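PDB 4RAA: putative exported protein, which is of unknown function but folds as a six-bladed beta-propeller of the YWTD superfamily and is probably exported. Local coordinates for residues Phe29-Thr34 and Thr345-Glu350; Ile76-Lys79 and Gly84-Ile87; Lys175-Gly180 and Asp231-Thr236; Ile206-Val209 and Ile214-Ala217; Asp265-Tyr270 and Asp315-Pro320. All coordinates share one frame; numbering follows the deposited sequence.

Interaction 1: residues Phe29-Thr34 and Thr345-Glu350; sequences FLKLQT and TISNEE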
# COMPACT_ATOMS: atom_id res chain seq x y z
N PHE A 29 6.84 -26.28 30.56
CA PHE A 29 7.69 -25.09 30.63
C PHE A 29 8.71 -25.07 29.50
O PHE A 29 9.15 -26.12 29.02
CB PHE A 29 8.39 -25.03 31.98
CG PHE A 29 7.46 -24.87 33.14
CD1 PHE A 29 6.92 -23.62 33.45
CD2 PHE A 29 7.12 -25.96 33.94
CE1 PHE A 29 6.06 -23.46 34.53
CE2 PHE A 29 6.26 -25.81 35.03
CZ PHE A 29 5.73 -24.56 35.32
N LEU A 30 9.08 -23.87 29.07
CA LEU A 30 10.06 -23.68 28.00
C LEU A 30 10.89 -22.45 28.31
O LEU A 30 10.34 -21.38 28.60
CB LEU A 30 9.37 -23.47 26.67
CG LEU A 30 10.23 -23.36 25.40
CD1 LEU A 30 11.10 -24.61 25.21
CD2 LEU A 30 9.33 -23.13 24.20
N LYS A 31 12.21 -22.60 28.22
CA LYS A 31 13.15 -21.54 28.46
C LYS A 31 13.51 -20.86 27.13
O LYS A 31 13.94 -21.53 26.18
CB LYS A 31 14.40 -22.14 29.10
CG LYS A 31 15.35 -21.12 29.63
CD LYS A 31 16.51 -21.73 30.38
CE LYS A 31 17.57 -20.67 30.57
NZ LYS A 31 17.06 -19.40 31.16
N LEU A 32 13.30 -19.54 27.04
CA LEU A 32 13.69 -18.78 25.84
C LEU A 32 15.19 -18.46 25.93
O LEU A 32 15.69 -18.06 26.98
CB LEU A 32 12.90 -17.48 25.72
CG LEU A 32 11.41 -17.60 25.40
CD1 LEU A 32 10.73 -16.25 25.56
CD2 LEU A 32 11.19 -18.15 24.00
N GLN A 33 15.89 -18.64 24.81
CA GLN A 33 17.34 -18.37 24.71
C GLN A 33 17.58 -16.87 24.90
O GLN A 33 16.79 -16.05 24.43
CB GLN A 33 17.87 -18.83 23.34
CG GLN A 33 19.38 -18.79 23.16
CD GLN A 33 19.83 -19.09 21.73
OE1 GLN A 33 19.02 -19.22 20.81
NE2 GLN A 33 21.13 -19.20 21.55
N THR A 34 18.66 -16.52 25.59
CA THR A 34 18.98 -15.12 25.89
C THR A 34 20.31 -14.65 25.29
O THR A 34 21.37 -14.86 25.88
CB THR A 34 18.95 -14.89 27.41
OG1 THR A 34 17.73 -15.42 27.95
CG2 THR A 34 19.08 -13.37 27.73
N THR A 345 16.92 -23.21 38.06
CA THR A 345 18.26 -23.46 38.63
C THR A 345 19.37 -23.26 37.58
O THR A 345 20.45 -22.78 37.94
CB THR A 345 18.31 -24.86 39.28
OG1 THR A 345 17.36 -24.91 40.34
CG2 THR A 345 19.66 -25.17 39.86
N ILE A 346 19.11 -23.62 36.32
CA ILE A 346 20.05 -23.40 35.18
C ILE A 346 19.88 -22.02 34.48
O ILE A 346 20.53 -21.78 33.45
CB ILE A 346 19.98 -24.54 34.11
CG1 ILE A 346 18.64 -24.57 33.34
CG2 ILE A 346 20.28 -25.88 34.77
CD1 ILE A 346 18.65 -25.40 32.07
N SER A 347 19.01 -21.15 35.00
CA SER A 347 18.76 -19.83 34.42
C SER A 347 19.55 -18.77 35.17
O SER A 347 19.61 -18.77 36.41
CB SER A 347 17.27 -19.46 34.48
OG SER A 347 16.48 -20.32 33.68
N ASN A 348 20.15 -17.86 34.41
CA ASN A 348 20.84 -16.70 34.97
C ASN A 348 19.80 -15.67 35.37
O ASN A 348 18.68 -15.66 34.83
CB ASN A 348 21.80 -16.10 33.94
CG ASN A 348 22.92 -17.04 33.57
OD1 ASN A 348 23.43 -17.78 34.40
ND2 ASN A 348 23.33 -17.00 32.31
N GLU A 349 20.16 -14.79 36.31
CA GLU A 349 19.27 -13.71 36.79
C GLU A 349 18.80 -12.77 35.67
O GLU A 349 17.69 -12.23 35.75
CB GLU A 349 19.91 -12.87 37.93
CG GLU A 349 20.02 -13.54 39.30
CD GLU A 349 21.16 -14.54 39.45
OE1 GLU A 349 22.00 -14.64 38.54
OE2 GLU A 349 21.24 -15.20 40.51
N GLU A 350 19.61 -12.62 34.62
CA GLU A 350 19.33 -11.73 33.49
C GLU A 350 18.55 -12.40 32.35
O GLU A 350 18.17 -11.71 31.42
CB GLU A 350 20.64 -11.15 32.91
CG GLU A 350 21.58 -10.47 33.91
CD GLU A 350 22.34 -11.42 34.83
OE1 GLU A 350 22.32 -12.64 34.57
OE2 GLU A 350 22.93 -10.96 35.83
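K31 reaches from the end of strand 25-31 to S347, in the loop that runs from helix 338-345 to strand 354-360. The setting is a propeller blade that combines an early strand, 25-31, with strands from the C-terminal part of the chain; 25-31 pairs antiparallel with 354-360, as in the Velcro closure known from beta-propellers. Along the first segment, F29 packs on L340 and L343 of the helix, while the backbone of L30 bonds to L355. At K31 the side chain takes over. Its CG is anti to the backbone N (chi1 -169°) and the chain runs extended as far as CE, where a bend (chi4 52°) brings the ammonium to the serine. NZ donates to S347 OG over 2.7 Å. On the way, K31 CD and CE also approach this oxygen, CE to within 3.3 Å of S347 OG. The hydroxyl passes the link on, since S347 OG is also bonded to L343 O in the last turns of the helix. NZ has a second partner in the salt bridge to D351, so one ammonium links the strand end to both S347 and D351. Further on, T34 OG1 accepts from N352 N, and its methyl, CG2, meets the second segment. That last touch is light, a van der Waals approach of T34 CG2 to E350 O at 4.1 Å.

Interaction 2: residues Ile76-Lys79 and Gly84-Ile87; sequences IGQK and GEYI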
# COMPACT_ATOMS: atom_id res chain seq x y z
N ILE A 76 12.25 -10.21 12.87
CA ILE A 76 11.45 -9.82 11.70
C ILE A 76 11.54 -8.30 11.61
O ILE A 76 10.91 -7.61 12.40
CB ILE A 76 9.98 -10.29 11.78
CG1 ILE A 76 9.94 -11.82 12.01
CG2 ILE A 76 9.20 -9.88 10.52
CD1 ILE A 76 8.59 -12.48 11.87
N GLY A 77 12.32 -7.80 10.65
CA GLY A 77 12.54 -6.37 10.47
C GLY A 77 13.40 -5.84 11.60
O GLY A 77 14.18 -6.59 12.19
N GLN A 78 13.25 -4.55 11.90
CA GLN A 78 13.98 -3.90 13.01
C GLN A 78 13.34 -2.58 13.38
O GLN A 78 12.46 -2.10 12.67
CB GLN A 78 15.44 -3.68 12.63
CG GLN A 78 15.63 -3.00 11.28
CD GLN A 78 16.99 -2.36 11.09
OE1 GLN A 78 17.94 -2.64 11.83
NE2 GLN A 78 17.08 -1.49 10.10
N LYS A 79 13.78 -1.98 14.49
CA LYS A 79 13.27 -0.68 14.91
C LYS A 79 13.88 0.42 14.07
O LYS A 79 15.05 0.33 13.69
CB LYS A 79 13.56 -0.38 16.38
CG LYS A 79 12.89 -1.34 17.34
CD LYS A 79 12.67 -0.74 18.72
CE LYS A 79 11.51 0.26 18.73
NZ LYS A 79 11.10 0.72 20.09
N GLY A 84 10.33 -0.53 6.00
CA GLY A 84 10.59 -1.85 6.59
C GLY A 84 10.97 -1.84 8.07
O GLY A 84 11.18 -2.91 8.65
N GLU A 85 11.04 -0.65 8.67
CA GLU A 85 11.40 -0.45 10.07
C GLU A 85 10.16 0.05 10.83
O GLU A 85 9.28 0.67 10.22
CB GLU A 85 12.55 0.55 10.18
CG GLU A 85 13.80 0.18 9.38
CD GLU A 85 14.88 1.26 9.35
OE1 GLU A 85 14.65 2.40 9.80
OE2 GLU A 85 15.97 0.97 8.82
N TYR A 86 10.11 -0.20 12.14
CA TYR A 86 8.95 0.13 12.99
C TYR A 86 9.26 0.78 14.35
O TYR A 86 10.35 0.60 14.86
CB TYR A 86 8.10 -1.13 13.23
CG TYR A 86 8.87 -2.42 13.56
CD1 TYR A 86 9.57 -2.57 14.76
CD2 TYR A 86 8.87 -3.50 12.67
CE1 TYR A 86 10.27 -3.74 15.04
CE2 TYR A 86 9.56 -4.68 12.96
CZ TYR A 86 10.27 -4.79 14.16
OH TYR A 86 10.97 -5.92 14.50
N ILE A 87 8.30 1.52 14.91
CA ILE A 87 8.44 2.19 16.23
C ILE A 87 7.59 1.53 17.30
O ILE A 87 8.11 1.26 18.39
CB ILE A 87 8.16 3.73 16.17
CG1 ILE A 87 9.41 4.52 15.75
CG2 ILE A 87 7.80 4.33 17.54
CD1 ILE A 87 10.00 4.15 14.42
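Y86 lays its ring over the carbonyl of Q78 where two successive four-stranded meanders of the propeller are joined. Weakly bonded strand pieces pair in parallel there, K79 with Y86, their CA atoms 4.8 Å apart. Away from the ring, on the other side of the strand pair, Q78 and E85 run alongside each other with amide and carboxylate planes 76° apart; Q78 NE2 is 3.0 Å from E85 OE2, and the other oxygen, OE1, is bonded to G82 N. Beyond CB of the tyrosine, chi1 of 44° swings CG between the backbone N and the carbonyl carbon, which carries the ring over the Q78 carbonyl. CG and CD1 come first to Q78 O, with CD1 3.6 Å from that oxygen. Q78 O stands 3.4 Å above the ring plane, over the ring centre, while also accepting a bond in its carbonyl plane from Y86 N. CE1 approaches the aliphatic part of K79, whose amine has its main partner in N60 O. On the other branch, CE2 lies 3.3 Å from I76 O. At the tip, Y86 OH is also bonded to Q75 NE2 and L63 N, and it donates to I76 O over 2.7 Å, tilted 30° from that carbonyl plane.

Interaction 3: residues Lys175-Gly180 and Asp231-Thr236; sequences KEFKSG and DFLNKT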
# COMPACT_ATOMS: atom_id res chain seq x y z
N LYS A 175 -21.46 0.54 18.36
CA LYS A 175 -20.74 1.07 19.53
C LYS A 175 -21.51 2.26 20.11
O LYS A 175 -21.48 3.36 19.55
CB LYS A 175 -19.32 1.47 19.11
CG LYS A 175 -18.44 2.12 20.18
CD LYS A 175 -16.95 2.09 19.82
CE LYS A 175 -16.62 2.99 18.65
NZ LYS A 175 -15.26 2.82 18.05
N GLU A 176 -22.19 2.03 21.23
CA GLU A 176 -23.02 3.06 21.87
C GLU A 176 -22.17 4.05 22.66
O GLU A 176 -22.29 5.26 22.47
CB GLU A 176 -24.06 2.43 22.80
CG GLU A 176 -24.98 1.42 22.12
CD GLU A 176 -26.13 0.95 23.02
OE1 GLU A 176 -26.84 1.81 23.60
OE2 GLU A 176 -26.34 -0.28 23.11
N PHE A 177 -21.34 3.52 23.56
CA PHE A 177 -20.43 4.35 24.36
C PHE A 177 -19.20 4.65 23.52
O PHE A 177 -18.48 3.72 23.14
CB PHE A 177 -20.01 3.64 25.65
CG PHE A 177 -19.07 4.45 26.48
CD1 PHE A 177 -19.52 5.58 27.16
CD2 PHE A 177 -17.72 4.13 26.54
CE1 PHE A 177 -18.65 6.37 27.91
CE2 PHE A 177 -16.84 4.90 27.29
CZ PHE A 177 -17.31 6.02 27.98
N LYS A 178 -18.99 5.94 23.22
CA LYS A 178 -17.85 6.40 22.42
C LYS A 178 -16.91 7.23 23.28
O LYS A 178 -17.36 8.14 23.98
CB LYS A 178 -18.31 7.20 21.20
CG LYS A 178 -19.12 6.40 20.19
CD LYS A 178 -19.27 7.12 18.86
CE LYS A 178 -20.06 8.43 18.94
NZ LYS A 178 -20.15 9.10 17.61
N SER A 179 -15.62 6.92 23.20
CA SER A 179 -14.59 7.62 23.97
C SER A 179 -13.20 7.41 23.38
O SER A 179 -12.96 6.45 22.63
CB SER A 179 -14.58 7.13 25.42
OG SER A 179 -13.56 7.75 26.20
N GLY A 180 -12.30 8.32 23.75
CA GLY A 180 -10.89 8.23 23.40
C GLY A 180 -10.16 7.22 24.27
O GLY A 180 -9.11 6.71 23.86
N ASP A 231 -25.08 3.90 31.42
CA ASP A 231 -25.23 5.09 32.28
C ASP A 231 -24.04 5.32 33.20
O ASP A 231 -23.61 6.47 33.38
CB ASP A 231 -26.52 5.02 33.12
CG ASP A 231 -27.79 5.12 32.28
OD1 ASP A 231 -27.69 5.16 31.03
OD2 ASP A 231 -28.89 5.17 32.85
N PHE A 232 -23.53 4.24 33.79
CA PHE A 232 -22.34 4.33 34.65
C PHE A 232 -21.12 4.86 33.87
O PHE A 232 -20.37 5.68 34.41
CB PHE A 232 -21.99 2.97 35.26
CG PHE A 232 -20.79 3.00 36.16
CD1 PHE A 232 -19.50 2.79 35.63
CD2 PHE A 232 -20.93 3.25 37.52
CE1 PHE A 232 -18.39 2.83 36.46
CE2 PHE A 232 -19.82 3.28 38.35
CZ PHE A 232 -18.55 3.07 37.82
N LEU A 233 -20.95 4.39 32.63
CA LEU A 233 -19.86 4.82 31.74
C LEU A 233 -19.96 6.31 31.39
O LEU A 233 -19.00 7.06 31.59
CB LEU A 233 -19.80 3.98 30.46
CG LEU A 233 -19.38 2.51 30.60
CD1 LEU A 233 -19.66 1.74 29.32
CD2 LEU A 233 -17.92 2.37 30.99
N ASN A 234 -21.12 6.74 30.89
CA ASN A 234 -21.34 8.16 30.54
C ASN A 234 -21.21 9.16 31.70
O ASN A 234 -20.72 10.27 31.49
CB ASN A 234 -22.71 8.35 29.86
CG ASN A 234 -22.73 7.80 28.45
OD1 ASN A 234 -21.83 8.06 27.65
ND2 ASN A 234 -23.79 7.06 28.12
N LYS A 235 -21.65 8.77 32.90
CA LYS A 235 -21.55 9.63 34.09
C LYS A 235 -20.08 9.80 34.52
O LYS A 235 -19.62 10.93 34.73
CB LYS A 235 -22.42 9.09 35.25
CG LYS A 235 -22.29 9.80 36.61
CD LYS A 235 -22.49 11.32 36.54
CE LYS A 235 -22.13 12.04 37.84
NZ LYS A 235 -23.08 11.73 38.94
N THR A 236 -19.35 8.69 34.61
CA THR A 236 -17.92 8.69 35.00
C THR A 236 -16.94 9.12 33.88
O THR A 236 -15.75 9.23 34.14
CB THR A 236 -17.50 7.32 35.56
OG1 THR A 236 -17.73 6.30 34.58
CG2 THR A 236 -18.28 6.99 36.82
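F177 and L233 meet face to side chain, with N234 touching the rim of the same ring. CB of L233 sits over one face of the phenyl group, 3.8 Å from the F177 ring centroid and 19° off the ring normal, which is the geometry of a CH-pi contact. L233 CD1 covers the root of the ring, 4.0 Å from F177 CG. N234 comes from another direction: its OD1 lies in the ring plane, 3.4 Å from F177 CD1, so the amide oxygen faces C-H bonds at the edge and leaves the pi cloud to the leucine. The phenylalanine reaches this place because CG is anti to its backbone N (chi1 179°), which extends the ring from the loop toward the helix.

Beyond the two segments, Y244, L230 and S237 also touch F177, the Y244 ring with its plane steeply inclined. L233 and N234 are carried by a regular helix, in which K235 N donates to D231 O, and F232 O accepts from both T236 N and T236 OG1, which come from opposite faces of its plane. The loop precedes strand 189-192 and the helix follows strand 213-222 of the same sheet, so the contact brings together the connections before and after that blade's meander. No hydrogen bond joins the two segments, so the contact probably rests on apolar burial and dispersion, with perhaps a modest electrostatic gain from oxygen against ring edge.

Interaction 4: residues Ile206-Val209 and Ile214-Ala217; sequences IYRV and IVPA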
# COMPACT_ATOMS: atom_id res chain seq x y z
N ILE A 206 -19.01 -13.33 22.99
CA ILE A 206 -18.02 -13.55 21.93
C ILE A 206 -18.82 -13.85 20.67
O ILE A 206 -19.65 -14.77 20.67
CB ILE A 206 -17.04 -14.68 22.28
CG1 ILE A 206 -16.12 -14.17 23.38
CG2 ILE A 206 -16.22 -15.10 21.06
CD1 ILE A 206 -15.22 -15.20 24.00
N TYR A 207 -18.55 -13.07 19.62
CA TYR A 207 -19.24 -13.19 18.34
C TYR A 207 -18.32 -13.79 17.29
O TYR A 207 -17.16 -13.42 17.22
CB TYR A 207 -19.71 -11.81 17.86
CG TYR A 207 -20.66 -11.10 18.81
CD1 TYR A 207 -20.17 -10.28 19.83
CD2 TYR A 207 -22.05 -11.24 18.68
CE1 TYR A 207 -21.04 -9.62 20.70
CE2 TYR A 207 -22.93 -10.58 19.54
CZ TYR A 207 -22.41 -9.78 20.55
OH TYR A 207 -23.26 -9.14 21.41
N ARG A 208 -18.84 -14.72 16.50
CA ARG A 208 -18.12 -15.31 15.36
C ARG A 208 -18.41 -14.32 14.25
O ARG A 208 -19.57 -14.12 13.91
CB ARG A 208 -18.70 -16.69 15.03
CG ARG A 208 -17.92 -17.51 14.01
CD ARG A 208 -18.72 -18.75 13.64
NE ARG A 208 -19.77 -18.41 12.69
CZ ARG A 208 -20.92 -19.07 12.50
NH1 ARG A 208 -21.27 -20.14 13.23
NH2 ARG A 208 -21.77 -18.62 11.57
N VAL A 209 -17.38 -13.65 13.73
CA VAL A 209 -17.54 -12.61 12.70
C VAL A 209 -17.03 -13.04 11.33
O VAL A 209 -15.86 -13.37 11.19
CB VAL A 209 -16.78 -11.30 13.06
CG1 VAL A 209 -17.02 -10.21 12.00
CG2 VAL A 209 -17.18 -10.82 14.46
N ILE A 214 -22.81 -11.72 12.00
CA ILE A 214 -22.47 -11.49 13.40
C ILE A 214 -23.37 -12.48 14.12
O ILE A 214 -24.59 -12.28 14.15
CB ILE A 214 -22.72 -10.05 13.92
CG1 ILE A 214 -21.83 -9.04 13.19
CG2 ILE A 214 -22.49 -9.95 15.44
CD1 ILE A 214 -20.34 -9.18 13.46
N VAL A 215 -22.77 -13.56 14.64
CA VAL A 215 -23.50 -14.64 15.31
C VAL A 215 -22.81 -14.91 16.65
O VAL A 215 -21.62 -15.23 16.65
CB VAL A 215 -23.51 -15.93 14.44
CG1 VAL A 215 -24.19 -17.10 15.18
CG2 VAL A 215 -24.21 -15.65 13.11
N PRO A 216 -23.54 -14.78 17.78
CA PRO A 216 -22.89 -15.02 19.07
C PRO A 216 -22.50 -16.49 19.22
O PRO A 216 -23.26 -17.35 18.77
CB PRO A 216 -23.96 -14.61 20.09
CG PRO A 216 -25.25 -14.83 19.38
CD PRO A 216 -24.99 -14.53 17.94
N ALA A 217 -21.32 -16.75 19.79
CA ALA A 217 -20.78 -18.10 20.03
C ALA A 217 -20.70 -18.47 21.53
O ALA A 217 -20.86 -19.63 21.88
CB ALA A 217 -19.41 -18.22 19.38
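I214 is a forked knob, and its two branches settle beside Y207 and V209 on one surface of the pair of strands. The branch ending in CG2 presses against the tyrosine, 3.5 Å from Y207 CD2. The other branch carries CD1 to the valine, where it rests beside both methyls, 3.7 Å from V209 CG2 and 3.8 Å from V209 CG1. The first torsion parts the two branches, since chi1 of -64° puts CG1 anti to the carbonyl carbon and CG2 anti to the backbone N, and the turn at chi2 then brings CD1 to the valine. P216 borders the tyrosine from the other side of its ring plane, CB 4.1 Å from Y207 CD2. The aromatic side chain thus lies in a hollow edged by isoleucine and proline, while its OH is bonded to D203 OD2 and M173 of strand 168-174 touches it.

The two strands, 203-210 and 213-222, form a beta hairpin, the last two antiparallel strands of a propeller blade. The axes of the short pieces 206-209 and 214-217 make an angle of 137°, consistent with a marked twist. R208 N donates to V215 O over 2.8 Å, and A217 N to I206 O over 2.7 Å; the return bond from V215 N to R208 O is weak.

On the reverse surface, R208 and V215 run side by side and point the same way. The arginine bends at chi3 (78°) and spreads its guanidinium over the valine, whose CB lies 4.3 Å from that plane, near its rim. There the headgroup makes a salt bridge from NH2 to E213 OE1.

Interaction 5: residues Asp265-Tyr270 and Asp315-Pro320; sequences DLFVCY and DYHVAP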
# COMPACT_ATOMS: atom_id res chain seq x y z
N ASP A 265 -10.60 -25.93 25.55
CA ASP A 265 -10.91 -25.03 26.67
C ASP A 265 -11.04 -23.55 26.30
O ASP A 265 -10.85 -23.16 25.14
CB ASP A 265 -9.87 -25.24 27.78
CG ASP A 265 -8.46 -24.80 27.40
OD1 ASP A 265 -8.28 -24.00 26.46
OD2 ASP A 265 -7.51 -25.25 28.08
N LEU A 266 -11.35 -22.74 27.31
CA LEU A 266 -11.52 -21.30 27.16
C LEU A 266 -11.21 -20.62 28.50
O LEU A 266 -11.89 -20.88 29.49
CB LEU A 266 -12.96 -21.04 26.68
CG LEU A 266 -13.49 -19.65 26.34
CD1 LEU A 266 -14.75 -19.78 25.49
CD2 LEU A 266 -13.77 -18.80 27.58
N PHE A 267 -10.17 -19.79 28.51
CA PHE A 267 -9.70 -19.07 29.72
C PHE A 267 -10.16 -17.62 29.63
O PHE A 267 -10.07 -17.01 28.55
CB PHE A 267 -8.17 -19.07 29.81
CG PHE A 267 -7.55 -20.36 30.29
CD1 PHE A 267 -8.16 -21.62 30.13
CD2 PHE A 267 -6.27 -20.32 30.83
CE1 PHE A 267 -7.53 -22.77 30.57
CE2 PHE A 267 -5.63 -21.48 31.26
CZ PHE A 267 -6.26 -22.71 31.13
N VAL A 268 -10.62 -17.08 30.76
CA VAL A 268 -11.11 -15.71 30.84
C VAL A 268 -10.43 -14.99 32.01
O VAL A 268 -10.78 -15.22 33.16
CB VAL A 268 -12.65 -15.66 31.05
CG1 VAL A 268 -13.18 -14.24 30.81
CG2 VAL A 268 -13.37 -16.64 30.12
N CYS A 269 -9.43 -14.15 31.72
CA CYS A 269 -8.81 -13.32 32.76
C CYS A 269 -9.64 -12.07 32.85
O CYS A 269 -10.14 -11.60 31.83
CB CYS A 269 -7.38 -12.95 32.44
SG CYS A 269 -6.31 -14.38 32.35
N TYR A 270 -9.82 -11.57 34.07
CA TYR A 270 -10.58 -10.35 34.31
C TYR A 270 -10.19 -9.66 35.62
O TYR A 270 -9.45 -10.22 36.42
CB TYR A 270 -12.09 -10.63 34.25
CG TYR A 270 -12.64 -11.58 35.30
CD1 TYR A 270 -12.64 -12.96 35.10
CD2 TYR A 270 -13.17 -11.08 36.50
CE1 TYR A 270 -13.15 -13.83 36.07
CE2 TYR A 270 -13.69 -11.94 37.48
CZ TYR A 270 -13.68 -13.31 37.26
OH TYR A 270 -14.19 -14.15 38.21
N ASP A 315 -2.90 -25.74 21.41
CA ASP A 315 -3.95 -25.58 22.42
C ASP A 315 -3.47 -25.28 23.88
O ASP A 315 -4.25 -25.42 24.82
CB ASP A 315 -4.94 -26.77 22.38
CG ASP A 315 -5.68 -26.89 21.02
OD1 ASP A 315 -5.73 -25.93 20.22
OD2 ASP A 315 -6.27 -27.97 20.78
N TYR A 316 -2.21 -24.84 24.05
CA TYR A 316 -1.66 -24.45 25.37
C TYR A 316 -1.69 -22.92 25.50
O TYR A 316 -1.28 -22.21 24.58
CB TYR A 316 -0.20 -24.90 25.60
CG TYR A 316 0.02 -26.37 25.96
CD1 TYR A 316 -0.01 -26.80 27.30
CD2 TYR A 316 0.29 -27.32 24.97
CE1 TYR A 316 0.21 -28.13 27.63
CE2 TYR A 316 0.51 -28.66 25.29
CZ TYR A 316 0.47 -29.06 26.62
OH TYR A 316 0.68 -30.38 26.92
N HIS A 317 -2.17 -22.43 26.65
CA HIS A 317 -2.19 -21.00 26.97
C HIS A 317 -0.79 -20.63 27.43
O HIS A 317 -0.16 -21.44 28.12
CB HIS A 317 -3.22 -20.70 28.06
CG HIS A 317 -4.62 -20.99 27.65
ND1 HIS A 317 -5.55 -20.01 27.40
CD2 HIS A 317 -5.24 -22.17 27.37
CE1 HIS A 317 -6.68 -20.56 27.02
NE2 HIS A 317 -6.53 -21.87 27.00
N VAL A 318 -0.31 -19.45 27.05
CA VAL A 318 1.06 -19.00 27.34
C VAL A 318 1.05 -17.90 28.39
O VAL A 318 0.24 -16.99 28.32
CB VAL A 318 1.76 -18.46 26.06
CG1 VAL A 318 3.20 -18.01 26.36
CG2 VAL A 318 1.74 -19.52 24.96
N ALA A 319 1.99 -17.98 29.34
CA ALA A 319 2.15 -16.97 30.39
C ALA A 319 3.64 -16.81 30.70
O ALA A 319 4.23 -17.73 31.25
CB ALA A 319 1.39 -17.38 31.64
N PRO A 320 4.26 -15.66 30.35
CA PRO A 320 5.69 -15.49 30.62
C PRO A 320 5.92 -15.20 32.10
O PRO A 320 5.14 -14.45 32.71
CB PRO A 320 6.07 -14.31 29.75
CG PRO A 320 4.84 -13.49 29.71
CD PRO A 320 3.69 -14.45 29.73
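H317 meets D265 by a hydrogen bond and F267 by a ring stack, so one imidazole serves two different chemistries. The polar contact runs from NE2, which donates to D265 OD1 over 2.8 Å. It is nearly straight, at 168° about the hydrogen. The acceptor lies in the plane of the imidazole, at its edge, whereas the histidine comes 40° above the plane of the carboxylate. That oxygen is shared, because T262 OG1 also bonds to D265 OD1, and the second oxygen, OD2, is bonded to I360 N. The buried carboxylate is therefore gripped by three partners, which should fix its rotation well. In D265 the carboxylate carbon stands in the cleft between its own N and C atoms, which aims the group across the gap.

The aromatic contact is a face-to-face stack. The ring centroids of F267 and H317 are 3.6 Å apart and the planes differ by 12°. The closest approach is between F267 CG and H317 CE1 at 3.4 Å. Since the acid binds at the edge and the phenyl group lies over a face, the two partners do not compete for the imidazole.

Around them, I278 and L280 of strand 275-282 touch F267, and E260 of strand 254-261 touches H317. Strand 265-272 runs between those two strands in its own sheet, while strand 316-321 lies beside strand 354-360 in the adjoining one, so the contact joins two propeller blades.

In the fold
Interaction 5 lies deepest, about 9 Å from the centre of the chain to its own centre, and joins a buried acid and a stack of rings between two blades. Interaction 1 is a surface contact, resting on a lysine and a serine, and its strand shares a sheet with strand 316-321 of interaction 5. Interactions 2 and 4 are partly buried strand pairings, the first a short, weakly bonded parallel join reinforced by a tyrosine, the second a regular antiparallel hairpin. Interaction 3 is buried yet peripheral and makes no hydrogen bond between its segments; helix 230-237 follows the hairpin of interaction 4. Interactions 1 and 3, with centres about 44 Å apart, lie on opposite sides of the chain's centre.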